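Local coordinates for protein chitinase (Paenibacillus sp. FPU-7, PDB 5GZT) that probably cleaves chitin and chitodextrins by random endo-hydrolysis of the beta-1,4 linkages between N-acetylglucosamine units, using two glycosyl hydrolase family 18 domains, at residues F795-D800 with W856-F861; N801-I806 with A875-A880; I890-E895 with A917-F922; L921-L926 with G934-L939; L939-A944 with Q960-M965. All blocks are in the same frame, centred on the assembly; numbering follows the deposited sequence.

Interaction 1 of 5, residues F795-D800 with W856-F861. With FMT (formic acid), chain I.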
# COMPACT_ATOMS: atom_id res chain seq x y z
N PHE B 795 25.59 22.08 42.34
CA PHE B 795 25.69 23.06 41.28
C PHE B 795 26.14 24.36 41.91
O PHE B 795 26.05 24.53 43.13
CB PHE B 795 24.39 23.33 40.62
CG PHE B 795 23.77 22.20 39.85
CD1 PHE B 795 24.12 21.98 38.54
CD2 PHE B 795 22.64 21.52 40.37
CE1 PHE B 795 23.51 20.96 37.80
CE2 PHE B 795 22.01 20.53 39.63
CZ PHE B 795 22.44 20.23 38.32
N ALA B 796 26.63 25.28 41.07
CA ALA B 796 26.65 26.71 41.37
C ALA B 796 25.40 27.34 40.75
O ALA B 796 24.76 26.75 39.90
CB ALA B 796 27.90 27.35 40.83
N ARG B 797 25.03 28.50 41.21
CA ARG B 797 23.77 29.15 40.79
C ARG B 797 24.06 30.56 40.46
O ARG B 797 25.23 31.01 40.62
CB ARG B 797 22.71 29.07 41.91
CG ARG B 797 22.28 27.62 42.19
CD ARG B 797 21.31 27.28 41.11
NE ARG B 797 21.17 25.88 40.80
CZ ARG B 797 20.18 25.07 41.18
NH1 ARG B 797 19.28 25.41 42.08
NH2 ARG B 797 20.15 23.86 40.68
N ILE B 798 23.08 31.24 39.93
CA ILE B 798 23.26 32.59 39.49
C ILE B 798 22.34 33.46 40.36
O ILE B 798 21.10 33.28 40.40
CB ILE B 798 22.89 32.74 38.06
CG1 ILE B 798 23.75 31.85 37.14
CG2 ILE B 798 23.00 34.20 37.57
CD1 ILE B 798 23.24 31.80 35.66
N LYS B 799 22.96 34.44 41.03
CA LYS B 799 22.21 35.46 41.81
C LYS B 799 22.80 36.83 41.49
O LYS B 799 24.04 37.04 41.63
CB LYS B 799 22.22 35.15 43.30
CG LYS B 799 21.38 36.18 44.07
CD LYS B 799 21.62 36.10 45.56
CE LYS B 799 20.89 37.25 46.27
NZ LYS B 799 21.21 37.30 47.71
N ASP B 800 21.93 37.76 41.02
CA ASP B 800 22.31 39.15 40.72
C ASP B 800 23.38 39.15 39.60
O ASP B 800 24.33 39.94 39.58
CB ASP B 800 22.82 39.88 41.96
CG ASP B 800 21.72 40.16 43.02
OD1 ASP B 800 20.51 40.05 42.69
OD2 ASP B 800 22.13 40.43 44.18
N TRP B 856 18.25 22.22 37.27
CA TRP B 856 16.77 22.25 37.21
C TRP B 856 16.26 23.43 38.03
O TRP B 856 16.70 23.64 39.14
CB TRP B 856 16.18 20.95 37.79
CG TRP B 856 14.68 21.04 37.84
CD1 TRP B 856 13.89 21.32 38.95
CD2 TRP B 856 13.80 21.03 36.72
NE1 TRP B 856 12.60 21.47 38.57
CE2 TRP B 856 12.50 21.27 37.22
CE3 TRP B 856 13.98 20.81 35.35
CZ2 TRP B 856 11.36 21.27 36.39
CZ3 TRP B 856 12.90 20.83 34.52
CH2 TRP B 856 11.56 21.05 35.04
N ALA B 857 15.39 24.23 37.43
CA ALA B 857 14.81 25.45 38.06
C ALA B 857 15.81 26.53 38.35
O ALA B 857 15.47 27.45 39.05
CB ALA B 857 14.03 25.12 39.35
N ALA B 858 17.03 26.46 37.81
CA ALA B 858 18.06 27.42 38.18
C ALA B 858 17.82 28.63 37.31
O ALA B 858 17.75 28.55 36.04
CB ALA B 858 19.44 26.87 37.98
N GLU B 859 17.69 29.76 37.98
CA GLU B 859 17.39 31.07 37.32
C GLU B 859 18.60 31.86 36.91
O GLU B 859 19.70 31.58 37.32
CB GLU B 859 16.46 31.91 38.24
CG GLU B 859 15.22 31.05 38.60
CD GLU B 859 14.04 31.74 39.31
OE1 GLU B 859 14.03 31.52 40.59
OE2 GLU B 859 13.12 32.38 38.57
N GLY B 860 18.38 32.88 36.10
CA GLY B 860 19.42 33.83 35.77
C GLY B 860 20.01 33.80 34.38
O GLY B 860 20.58 34.79 33.95
N PHE B 861 19.83 32.69 33.65
CA PHE B 861 20.48 32.62 32.35
C PHE B 861 19.92 33.56 31.30
O PHE B 861 20.67 34.14 30.53
CB PHE B 861 20.48 31.19 31.79
CG PHE B 861 21.54 30.30 32.37
CD1 PHE B 861 22.91 30.44 31.95
CD2 PHE B 861 21.20 29.25 33.13
CE1 PHE B 861 23.91 29.62 32.44
CE2 PHE B 861 22.22 28.40 33.65
CZ PHE B 861 23.55 28.55 33.26
C FMT I . 16.28 35.04 34.92
O1 FMT I . 15.78 33.96 35.40
O2 FMT I . 16.93 35.15 33.71
O HOH W 1 16.83 24.42 41.64
O HOH W 2 18.29 21.66 40.69
O HOH W 3 20.78 29.98 39.06

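Interaction 2 of 5, residues N801-I806 with A875-A880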
# COMPACT_ATOMS: atom_id res chain seq x y z
N ASN B 801 23.21 38.22 38.67
CA ASN B 801 24.11 38.05 37.62
C ASN B 801 25.54 37.71 38.02
O ASN B 801 26.48 37.94 37.23
CB ASN B 801 24.09 39.26 36.68
CG ASN B 801 24.35 38.80 35.24
OD1 ASN B 801 23.87 37.73 34.83
ND2 ASN B 801 25.14 39.52 34.52
N LYS B 802 25.69 37.05 39.16
CA LYS B 802 26.98 36.63 39.69
C LYS B 802 26.81 35.14 39.98
O LYS B 802 25.72 34.67 40.20
CB LYS B 802 27.37 37.45 40.96
CG LYS B 802 27.53 38.90 40.55
CD LYS B 802 28.05 39.79 41.63
CE LYS B 802 28.62 41.14 41.04
NZ LYS B 802 29.04 41.25 39.57
N VAL B 803 27.90 34.39 39.92
CA VAL B 803 27.87 33.01 40.19
C VAL B 803 28.11 32.80 41.68
O VAL B 803 29.09 33.33 42.22
CB VAL B 803 28.92 32.28 39.34
CG1 VAL B 803 29.01 30.84 39.77
CG2 VAL B 803 28.52 32.39 37.89
N VAL B 804 27.23 32.04 42.31
CA VAL B 804 27.21 31.87 43.78
C VAL B 804 27.03 30.41 44.14
O VAL B 804 26.75 29.59 43.28
CB VAL B 804 26.07 32.67 44.38
CG1 VAL B 804 26.27 34.12 44.03
CG2 VAL B 804 24.74 32.19 43.87
N LYS B 805 27.33 30.07 45.38
CA LYS B 805 27.03 28.74 45.88
C LYS B 805 25.54 28.50 45.93
O LYS B 805 24.74 29.45 46.06
CB LYS B 805 27.60 28.53 47.25
CG LYS B 805 29.12 28.52 47.32
CD LYS B 805 29.61 28.65 48.79
CE LYS B 805 31.10 28.35 48.91
NZ LYS B 805 31.65 28.68 50.27
N ILE B 806 25.16 27.22 45.81
CA ILE B 806 23.74 26.82 45.72
C ILE B 806 22.94 27.24 46.95
O ILE B 806 21.74 27.50 46.84
CB ILE B 806 23.60 25.29 45.49
CG1 ILE B 806 22.20 24.99 44.97
CG2 ILE B 806 23.97 24.48 46.72
CD1 ILE B 806 22.04 23.62 44.36
N ALA B 875 30.27 35.97 32.86
CA ALA B 875 31.45 35.20 32.49
C ALA B 875 32.60 35.46 33.45
O ALA B 875 33.22 34.55 33.99
CB ALA B 875 31.83 35.49 31.05
N ASN B 876 32.86 36.73 33.72
CA ASN B 876 33.89 37.10 34.67
C ASN B 876 33.59 36.52 36.02
O ASN B 876 34.44 35.96 36.68
CB ASN B 876 34.00 38.66 34.79
CG ASN B 876 34.67 39.29 33.60
OD1 ASN B 876 35.46 38.67 32.92
ND2 ASN B 876 34.39 40.56 33.37
N SER B 877 32.34 36.58 36.45
CA SER B 877 32.02 35.98 37.75
C SER B 877 32.17 34.43 37.81
O SER B 877 32.63 33.86 38.81
CB SER B 877 30.61 36.41 38.13
OG SER B 877 30.29 35.91 39.37
N ALA B 878 31.77 33.75 36.73
CA ALA B 878 31.92 32.29 36.65
C ALA B 878 33.38 31.89 36.70
O ALA B 878 33.79 30.98 37.39
CB ALA B 878 31.33 31.84 35.31
N ILE B 879 34.21 32.69 36.05
CA ILE B 879 35.65 32.44 36.07
C ILE B 879 36.25 32.69 37.44
O ILE B 879 37.15 31.96 37.89
CB ILE B 879 36.31 33.26 34.92
CG1 ILE B 879 36.15 32.43 33.66
CG2 ILE B 879 37.75 33.69 35.23
CD1 ILE B 879 36.27 33.22 32.44
N ALA B 880 35.81 33.74 38.12
CA ALA B 880 36.34 33.97 39.48
C ALA B 880 35.98 32.79 40.39
O ALA B 880 36.80 32.30 41.20
CB ALA B 880 35.84 35.34 40.09
O HOH W 4 31.76 34.07 41.58

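Interaction 3 of 5, residues I890-E895 with A917-F922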
# COMPACT_ATOMS: atom_id res chain seq x y z
N ILE B 890 34.28 24.88 33.27
CA ILE B 890 32.91 25.28 33.54
C ILE B 890 31.93 24.48 32.63
O ILE B 890 32.10 24.36 31.41
CB ILE B 890 32.75 26.82 33.29
CG1 ILE B 890 33.46 27.62 34.36
CG2 ILE B 890 31.28 27.24 33.32
CD1 ILE B 890 33.71 29.07 33.96
N ASP B 891 30.91 23.93 33.24
CA ASP B 891 29.78 23.38 32.54
C ASP B 891 28.54 24.21 32.79
O ASP B 891 28.33 24.63 33.95
CB ASP B 891 29.54 21.97 33.08
CG ASP B 891 28.26 21.34 32.49
OD1 ASP B 891 28.18 21.05 31.27
OD2 ASP B 891 27.36 21.08 33.33
N LEU B 892 27.80 24.56 31.76
CA LEU B 892 26.55 25.33 31.91
C LEU B 892 25.35 24.46 31.63
O LEU B 892 25.26 23.86 30.55
CB LEU B 892 26.52 26.51 30.95
CG LEU B 892 27.61 27.55 31.03
CD1 LEU B 892 27.35 28.71 30.09
CD2 LEU B 892 27.79 28.04 32.45
N ASP B 893 24.40 24.43 32.55
CA ASP B 893 23.23 23.58 32.51
C ASP B 893 22.02 24.48 32.60
O ASP B 893 21.48 24.66 33.66
CB ASP B 893 23.15 22.48 33.67
CG ASP B 893 24.32 21.46 33.63
OD1 ASP B 893 25.09 21.55 32.66
OD2 ASP B 893 24.51 20.53 34.51
N TRP B 894 21.61 25.03 31.45
CA TRP B 894 20.54 25.96 31.33
C TRP B 894 19.33 25.14 30.93
O TRP B 894 19.35 24.48 29.86
CB TRP B 894 20.91 26.95 30.29
CG TRP B 894 19.87 28.05 30.03
CD1 TRP B 894 18.51 28.09 30.42
CD2 TRP B 894 20.06 29.18 29.18
NE1 TRP B 894 17.93 29.23 29.89
CE2 TRP B 894 18.85 29.90 29.14
CE3 TRP B 894 21.17 29.69 28.50
CZ2 TRP B 894 18.72 31.11 28.48
CZ3 TRP B 894 21.03 30.89 27.78
CH2 TRP B 894 19.81 31.59 27.80
N GLU B 895 18.31 25.12 31.80
CA GLU B 895 17.17 24.21 31.62
C GLU B 895 15.88 24.99 31.51
O GLU B 895 15.18 25.14 32.53
CB GLU B 895 17.10 23.19 32.79
CG GLU B 895 18.36 22.33 32.78
CD GLU B 895 18.32 21.15 33.76
OE1 GLU B 895 17.25 20.77 34.19
OE2 GLU B 895 19.37 20.56 34.02
N ALA B 917 25.85 33.36 21.90
CA ALA B 917 26.78 34.49 22.22
C ALA B 917 27.38 34.31 23.60
O ALA B 917 28.57 34.63 23.81
CB ALA B 917 26.05 35.88 22.07
N LEU B 918 26.61 33.72 24.50
CA LEU B 918 27.09 33.41 25.86
C LEU B 918 28.26 32.41 25.85
O LEU B 918 29.28 32.63 26.47
CB LEU B 918 25.95 32.93 26.74
CG LEU B 918 26.35 32.72 28.19
CD1 LEU B 918 26.53 34.01 28.94
CD2 LEU B 918 25.27 31.96 28.90
N LEU B 919 28.08 31.32 25.13
CA LEU B 919 29.11 30.28 24.98
C LEU B 919 30.30 30.82 24.27
O LEU B 919 31.45 30.54 24.67
CB LEU B 919 28.53 29.06 24.26
CG LEU B 919 27.50 28.33 25.12
CD1 LEU B 919 26.80 27.23 24.35
CD2 LEU B 919 28.09 27.79 26.41
N LYS B 920 30.07 31.61 23.22
CA LYS B 920 31.19 32.19 22.50
C LYS B 920 32.05 33.04 23.46
O LYS B 920 33.31 33.04 23.41
CB LYS B 920 30.70 33.08 21.35
CG LYS B 920 31.77 33.83 20.61
CD LYS B 920 31.18 34.76 19.55
CE LYS B 920 32.36 35.30 18.73
NZ LYS B 920 31.67 35.96 17.60
N LEU B 921 31.38 33.84 24.28
CA LEU B 921 32.12 34.76 25.20
C LEU B 921 32.81 33.92 26.28
O LEU B 921 33.97 34.17 26.64
CB LEU B 921 31.19 35.78 25.82
CG LEU B 921 31.96 36.71 26.78
CD1 LEU B 921 32.89 37.57 25.95
CD2 LEU B 921 30.98 37.67 27.43
N PHE B 922 32.12 32.95 26.83
CA PHE B 922 32.75 32.06 27.85
C PHE B 922 34.02 31.38 27.30
O PHE B 922 35.07 31.35 28.00
CB PHE B 922 31.81 31.00 28.39
CG PHE B 922 31.01 31.40 29.63
CD1 PHE B 922 30.08 32.40 29.60
CD2 PHE B 922 31.19 30.72 30.80
CE1 PHE B 922 29.41 32.73 30.73
CE2 PHE B 922 30.49 31.01 31.89
CZ PHE B 922 29.61 32.02 31.90

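Interaction 4 of 5, residues L921-L926 with G934-L939. With PO4 (phosphate ion), chain D.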
# COMPACT_ATOMS: atom_id res chain seq x y z
N LEU B 921 31.38 33.84 24.28
CA LEU B 921 32.12 34.76 25.20
C LEU B 921 32.81 33.92 26.28
O LEU B 921 33.97 34.17 26.64
CB LEU B 921 31.19 35.78 25.82
CG LEU B 921 31.96 36.71 26.78
CD1 LEU B 921 32.89 37.57 25.95
CD2 LEU B 921 30.98 37.67 27.43
N PHE B 922 32.12 32.95 26.83
CA PHE B 922 32.75 32.06 27.85
C PHE B 922 34.02 31.38 27.30
O PHE B 922 35.07 31.35 28.00
CB PHE B 922 31.81 31.00 28.39
CG PHE B 922 31.01 31.40 29.63
CD1 PHE B 922 30.08 32.40 29.60
CD2 PHE B 922 31.19 30.72 30.80
CE1 PHE B 922 29.41 32.73 30.73
CE2 PHE B 922 30.49 31.01 31.89
CZ PHE B 922 29.61 32.02 31.90
N ARG B 923 33.96 30.91 26.04
CA ARG B 923 35.16 30.26 25.42
C ARG B 923 36.27 31.24 25.21
O ARG B 923 37.43 30.93 25.54
CB ARG B 923 34.81 29.59 24.11
CG ARG B 923 35.93 28.83 23.38
CD ARG B 923 37.22 28.48 24.18
NE ARG B 923 37.12 27.52 25.11
CZ ARG B 923 37.90 27.10 26.10
NH1 ARG B 923 39.01 27.55 26.66
NH2 ARG B 923 37.34 26.00 26.66
N GLU B 924 35.95 32.45 24.77
CA GLU B 924 36.98 33.48 24.68
C GLU B 924 37.64 33.75 26.03
O GLU B 924 38.86 33.75 26.16
CB GLU B 924 36.39 34.76 24.08
CG GLU B 924 37.36 35.90 24.04
CD GLU B 924 36.77 37.17 23.39
OE1 GLU B 924 35.78 37.73 23.82
OE2 GLU B 924 37.33 37.59 22.44
N LYS B 925 36.86 33.96 27.05
CA LYS B 925 37.44 34.25 28.37
C LYS B 925 38.25 33.10 28.90
O LYS B 925 39.19 33.32 29.57
CB LYS B 925 36.36 34.60 29.35
CG LYS B 925 35.76 35.94 28.91
CD LYS B 925 35.10 36.70 29.99
CE LYS B 925 34.52 37.98 29.45
NZ LYS B 925 35.50 39.03 29.02
N LEU B 926 37.82 31.86 28.64
CA LEU B 926 38.56 30.74 29.18
C LEU B 926 39.84 30.51 28.38
O LEU B 926 40.81 30.00 28.91
CB LEU B 926 37.70 29.46 29.20
CG LEU B 926 36.63 29.43 30.29
CD1 LEU B 926 35.71 28.23 30.07
CD2 LEU B 926 37.22 29.39 31.68
N GLY B 934 48.80 29.09 32.37
CA GLY B 934 49.60 27.92 31.96
C GLY B 934 48.83 26.61 31.89
O GLY B 934 49.36 25.56 32.24
N LYS B 935 47.55 26.65 31.46
CA LYS B 935 46.77 25.42 31.42
C LYS B 935 45.52 25.56 30.55
O LYS B 935 45.26 26.62 30.04
CB LYS B 935 46.41 24.91 32.83
CG LYS B 935 45.25 25.50 33.59
CD LYS B 935 45.11 24.92 35.03
CE LYS B 935 43.94 23.89 35.23
NZ LYS B 935 43.17 23.87 36.59
N TYR B 936 44.77 24.49 30.41
CA TYR B 936 43.62 24.48 29.51
C TYR B 936 42.42 24.35 30.42
O TYR B 936 42.39 23.43 31.30
CB TYR B 936 43.69 23.29 28.55
CG TYR B 936 42.41 23.29 27.70
CD1 TYR B 936 42.25 24.22 26.65
CD2 TYR B 936 41.40 22.39 27.98
CE1 TYR B 936 41.09 24.28 25.87
CE2 TYR B 936 40.20 22.39 27.19
CZ TYR B 936 40.06 23.36 26.18
OH TYR B 936 38.93 23.38 25.46
N TYR B 937 41.40 25.20 30.18
CA TYR B 937 40.13 25.06 30.87
C TYR B 937 39.02 24.61 29.89
O TYR B 937 38.89 25.17 28.81
CB TYR B 937 39.70 26.39 31.51
CG TYR B 937 40.72 26.83 32.59
CD1 TYR B 937 40.66 26.27 33.89
CD2 TYR B 937 41.61 27.85 32.37
CE1 TYR B 937 41.51 26.67 34.90
CE2 TYR B 937 42.54 28.22 33.40
CZ TYR B 937 42.45 27.65 34.67
OH TYR B 937 43.36 27.98 35.73
N GLU B 938 38.23 23.63 30.32
CA GLU B 938 37.12 23.10 29.51
C GLU B 938 35.93 23.98 29.66
O GLU B 938 35.71 24.60 30.73
CB GLU B 938 36.73 21.66 29.99
CG GLU B 938 37.74 20.57 29.65
CD GLU B 938 37.23 19.17 29.97
OE1 GLU B 938 36.16 19.04 30.56
OE2 GLU B 938 37.92 18.18 29.54
N LEU B 939 35.11 23.97 28.64
CA LEU B 939 33.75 24.50 28.65
C LEU B 939 32.81 23.44 28.07
O LEU B 939 33.06 22.96 26.96
CB LEU B 939 33.68 25.77 27.80
CG LEU B 939 32.32 26.45 27.68
CD1 LEU B 939 31.91 26.98 29.04
CD2 LEU B 939 32.36 27.62 26.71
P PO4 D . 42.49 26.91 38.94
O1 PO4 D . 40.97 27.02 38.74
O2 PO4 D . 42.84 28.32 39.17
O3 PO4 D . 42.71 26.01 40.06
O4 PO4 D . 43.19 26.43 37.64
O HOH W 5 41.84 27.43 28.25

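Interaction 5 of 5, residues L939-A944 with Q960-M965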
# COMPACT_ATOMS: atom_id res chain seq x y z
N LEU B 939 35.11 23.97 28.64
CA LEU B 939 33.75 24.50 28.65
C LEU B 939 32.81 23.44 28.07
O LEU B 939 33.06 22.96 26.96
CB LEU B 939 33.68 25.77 27.80
CG LEU B 939 32.32 26.45 27.68
CD1 LEU B 939 31.91 26.98 29.04
CD2 LEU B 939 32.36 27.62 26.71
N ALA B 940 31.74 23.07 28.79
CA ALA B 940 30.81 22.09 28.30
C ALA B 940 29.42 22.58 28.65
O ALA B 940 29.29 23.56 29.36
CB ALA B 940 31.08 20.76 28.97
N ILE B 941 28.41 21.92 28.11
CA ILE B 941 27.05 22.09 28.57
C ILE B 941 26.43 20.75 28.79
O ILE B 941 26.97 19.72 28.33
CB ILE B 941 26.15 22.78 27.55
CG1 ILE B 941 26.02 21.94 26.25
CG2 ILE B 941 26.77 24.10 27.19
CD1 ILE B 941 25.06 22.64 25.25
N ALA B 942 25.34 20.76 29.54
CA ALA B 942 24.37 19.66 29.55
C ALA B 942 23.25 20.06 28.68
O ALA B 942 22.83 21.19 28.76
CB ALA B 942 23.83 19.41 30.91
N SER B 943 22.73 19.12 27.89
CA SER B 943 21.72 19.38 26.88
C SER B 943 20.62 18.31 26.89
O SER B 943 20.78 17.22 27.47
CB SER B 943 22.38 19.52 25.50
OG SER B 943 23.03 18.31 25.10
N ALA B 944 19.48 18.64 26.30
CA ALA B 944 18.28 17.83 26.40
C ALA B 944 17.96 17.11 25.08
O ALA B 944 18.48 17.43 23.99
CB ALA B 944 17.09 18.66 26.91
N GLN B 960 31.54 24.37 18.30
CA GLN B 960 32.89 24.89 18.21
C GLN B 960 33.48 25.47 19.54
O GLN B 960 34.64 25.46 19.65
CB GLN B 960 33.03 26.03 17.17
CG GLN B 960 32.16 27.24 17.51
CD GLN B 960 32.15 28.32 16.36
OE1 GLN B 960 31.13 28.61 15.77
NE2 GLN B 960 33.26 28.82 16.07
N TYR B 961 32.64 25.97 20.43
CA TYR B 961 33.09 26.57 21.71
C TYR B 961 33.24 25.53 22.82
O TYR B 961 33.68 25.91 23.88
CB TYR B 961 31.99 27.58 22.11
CG TYR B 961 31.78 28.65 21.03
CD1 TYR B 961 32.83 29.38 20.50
CD2 TYR B 961 30.51 28.92 20.52
CE1 TYR B 961 32.64 30.35 19.51
CE2 TYR B 961 30.30 29.89 19.49
CZ TYR B 961 31.36 30.59 19.02
OH TYR B 961 31.14 31.54 18.05
N LEU B 962 32.74 24.28 22.60
CA LEU B 962 32.53 23.29 23.60
C LEU B 962 33.50 22.14 23.53
O LEU B 962 33.84 21.67 22.44
CB LEU B 962 31.12 22.70 23.52
CG LEU B 962 30.03 23.80 23.77
CD1 LEU B 962 28.67 23.16 23.62
CD2 LEU B 962 30.16 24.45 25.10
N ASP B 963 33.98 21.65 24.66
CA ASP B 963 34.69 20.40 24.67
C ASP B 963 33.75 19.22 24.38
O ASP B 963 34.12 18.30 23.72
CB ASP B 963 35.41 20.22 26.00
CG ASP B 963 36.56 21.18 26.14
OD1 ASP B 963 36.31 22.34 26.45
OD2 ASP B 963 37.71 20.80 25.84
N TYR B 964 32.53 19.27 24.87
CA TYR B 964 31.53 18.25 24.59
C TYR B 964 30.21 18.80 25.10
O TYR B 964 30.19 19.81 25.91
CB TYR B 964 31.89 16.86 25.26
CG TYR B 964 32.42 17.05 26.69
CD1 TYR B 964 31.56 17.09 27.74
CD2 TYR B 964 33.73 17.25 26.95
CE1 TYR B 964 32.01 17.38 29.03
CE2 TYR B 964 34.18 17.45 28.25
CZ TYR B 964 33.33 17.53 29.27
OH TYR B 964 33.73 17.81 30.59
N MET B 965 29.13 18.12 24.71
CA MET B 965 27.76 18.29 25.25
C MET B 965 27.44 17.02 26.00
O MET B 965 27.55 15.96 25.38
CB MET B 965 26.76 18.46 24.10
CG MET B 965 27.13 19.60 23.19
SD MET B 965 25.90 19.63 21.88
CE MET B 965 26.57 20.97 20.92

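Interaction 1 of 5, residues F795-D800 with W856-F861
Ile798 and Phe861 form the apolar heart of this contact. Ile798 CD1 stands over the centre of the Phe861 ring, 3.8 Å from the centroid and 4° off the ring normal. This is a CH-pi contact, and the two side chains cross at about a right angle. Ile798 CG1 lies anti to the carbonyl carbon (chi1 -61°) and carries CD1 toward the ring. Ile798 CB also touches the carbonyl Glu859 O at 3.5 Å. Gly860 passes close to the same side chain, with its CA 4.0 Å from Ile798 CG2. A CB at Gly860 would clash with that methyl, and the backbone angles there call for glycine in any case.

Arg797 packs its guanidinium against Ala858. Ala858 CB lies over one face, toward the rim, 3.5 Å from Arg797 NE. Two waters join Arg797 to the loop. One accepts from NH1 and the other from NH2, and both donate to Trp856 O. A third water accepts from Ile798 N and donates to Glu859 O, 2.6 Å from the water oxygen.

Gly860 is the N-cap residue of helix 861-864. Its N binds O1 of a formic acid molecule, probably from the crystallisation liquor, 2.9 Å away.

Further out, Arg797 NE bonds to Gly854 O, and NH1 forms a salt bridge with Asp809. Phe861 stacks on Trp894. Strand 790-799 runs parallel to strand 848-854 in the family 18 TIM barrel. Segment 856-861 follows that strand and leads into helix 861-864. Ile798 also touches Ile853 on strand 848-854 and Leu874 on helix 868-884.

Interaction 2 of 5, residues N801-I806 with A875-A880
The flat group here is the peptide joining Lys802 to Val803, whose N-H points at the hydroxyl of Ser877. Val803 N donates to Ser877 OG over 2.9 Å, and the bond is nearly straight at 170°. Ser877 OG lies anti to its own backbone N (chi1 -178°), which sends it out from the helix to the strand. The same oxygen rests 3.4 Å from Lys802 CA.

Beside this bond lies an apolar patch. Val803 CG2 packs against the helix backbone at Ala878 CA, 3.6 Å away, and against Ala878 CB at 3.9 Å. One water links the two backbones, donating to Val803 O at 2.8 Å and to Ser877 O at 2.9 Å.

Strand 802-805 forms a hairpin with barrel strand 790-799 and meets outer helix 868-884 of the family 18 TIM barrel. The axes of the strand and of helix segment 875-880 run in roughly the same direction, 33° apart. Lys802 adds a salt bridge to Glu873.

The chemistry is that of a strand edge met by a helix. A serine hydroxyl and a water take up backbone groups of Val803, while a small alanine lets the valine methyl lie close to the helix.

Interaction 3 of 5, residues I890-E895 with A917-F922
Leu892 and Phe922 reach toward each other tip to tip, and the rest of the contact is built round them. Leu892 CG lies anti to the carbonyl carbon (chi1 -59°), and both its methyls meet the helix. Leu892 CD1 lies over the centre of the Phe922 ring, 4.3 Å from the centroid and 7° off the normal, in a CH-pi contact. Leu892 CD2 meets the ring at CE2, 4.1 Å away.

The same CD1 also touches two helix leucines. It lies 3.9 Å from Leu919 CD2 and 4.0 Å from Leu918 CD2. The Leu892 and Leu919 side chains run alongside each other, heading opposite ways, while Leu892 and Leu918 cross obliquely. Ile890 comes in at about a right angle to Phe922, with its CG2 4.1 Å from CE2.

Strand segment 890-893 and helix segment 917-922 are nearly antiparallel, 171° between their directions. Their axes are 11.3 Å apart, so side chains alone fill the gap. Phe922 also touches Ala875 and Ala878 of helix 868-884.

The strand carries the middle of the DxxDxDxE signature of family 18, which ends at Glu895. Asp891 bonds to Ser852 on the adjacent strand 848-854, and Asp893 to Tyr769 on strand 765-771, which is not adjacent. The chemistry therefore divides by strand face. Aliphatic side chains and the Phe922 ring join strand to outer helix by apolar packing, and the acids hold polar partners.

Interaction 4 of 5, residues L921-L926 with G934-L939
The carbonyl oxygen of Tyr937 is gripped by both terminal nitrogens of Arg923. Arg923 NH2 donates to Tyr937 O over 2.8 Å at 163°, and NH1 donates to the same oxygen over 3.2 Å at a more bent 137°. The oxygen lies in the guanidinium plane, and both donors lie in the carbonyl plane. This ties helix 911-933 of the TIM barrel to the residue just ahead of the next barrel strand, 938-943. Arg923 CG lies anti to the backbone N (chi1 -178°), and the chain then bends at chi2 and chi3. An alanine in place of Arg923 would probably leave Tyr937 O without these two donors and Asp927 without its salt-bridge partner.

Leu926 CD1 lies over one face of the guanidinium, toward its rim, and the packing there is apolar. Leu926 CD2 touches Tyr937 CB at 3.9 Å, and Leu926 CD1 touches Leu939 CB at the same distance. Leu939 CD2 lies 3.8 Å from Phe922 CB, the two side chains crossing at about a right angle. A water donates to Leu926 O and accepts from Tyr937 N. Tyr936 OH bonds to Asp963. Lys935 NZ holds O4 of a phosphate ion, probably from the crystallisation liquor, at 2.8 Å.

Interaction 5 of 5, residues L939-A944 with Q960-M965
Ile941 and Met965 form a parallel beta bridge between neighbouring strands 938-943 and 964-967 of the TIM barrel. Their side chains run alongside each other in one direction, with Ile941 CG1 4.0 Å from Met965 CG. Ile941 CG1 sits between the backbone N and the carbonyl carbon (chi1 62°), where it also meets Leu962 CD1 at 3.9 Å. The Ile941 and Leu962 side chains cross at about a right angle. Leu962 CD2 packs 3.9 Å from Leu939 CG. Ala940 and Tyr964 lie on the other face of the sheet, where Ala940 CB meets Tyr964 CE1 at 3.5 Å.

Asp963 binds the backbone of Leu939 twice. Its N donates to Leu939 O over 2.8 Å. Its side-chain OD1 accepts from Leu939 N over 3.0 Å, met on the anti side and 31° out of the carboxylate plane. OD2 bonds to Tyr936 OH. An alanine at Asp963 would probably leave Leu939 N and Tyr936 OH without these acceptors.

Tyr964 touches strand 765-771. Leu939 touches Leu926 of helix 911-933, and Ile941 touches Tyr949 of helix 947-952. These are adjacent parallel strands of a (beta/alpha)8 barrel, with Leu939, Ile941 and Leu962 on the helix-facing side and Ala940 and Tyr964 on the other.

All five contacts lie in the second family 18 domain, and all reach the same barrel sheet. Interactions 1 and 2 cross along the chain and adjoin through strands 790-799 and 802-805, with centres about 10 Å apart. Interaction 3 comes after both, on strand 889-893. It shares helix 911-933 with interaction 4, which in turn shares strand 938-943 with interaction 5. Interactions 3 and 5 are the closest pair, about 8 Å between centres, joined by backbone bonds between their strands. Interactions 1 and 4 lie about 20 Å apart, without touching. Together they follow one side of the barrel, strand by strand, so the contacts tie successive barrel strands to the helices outside them.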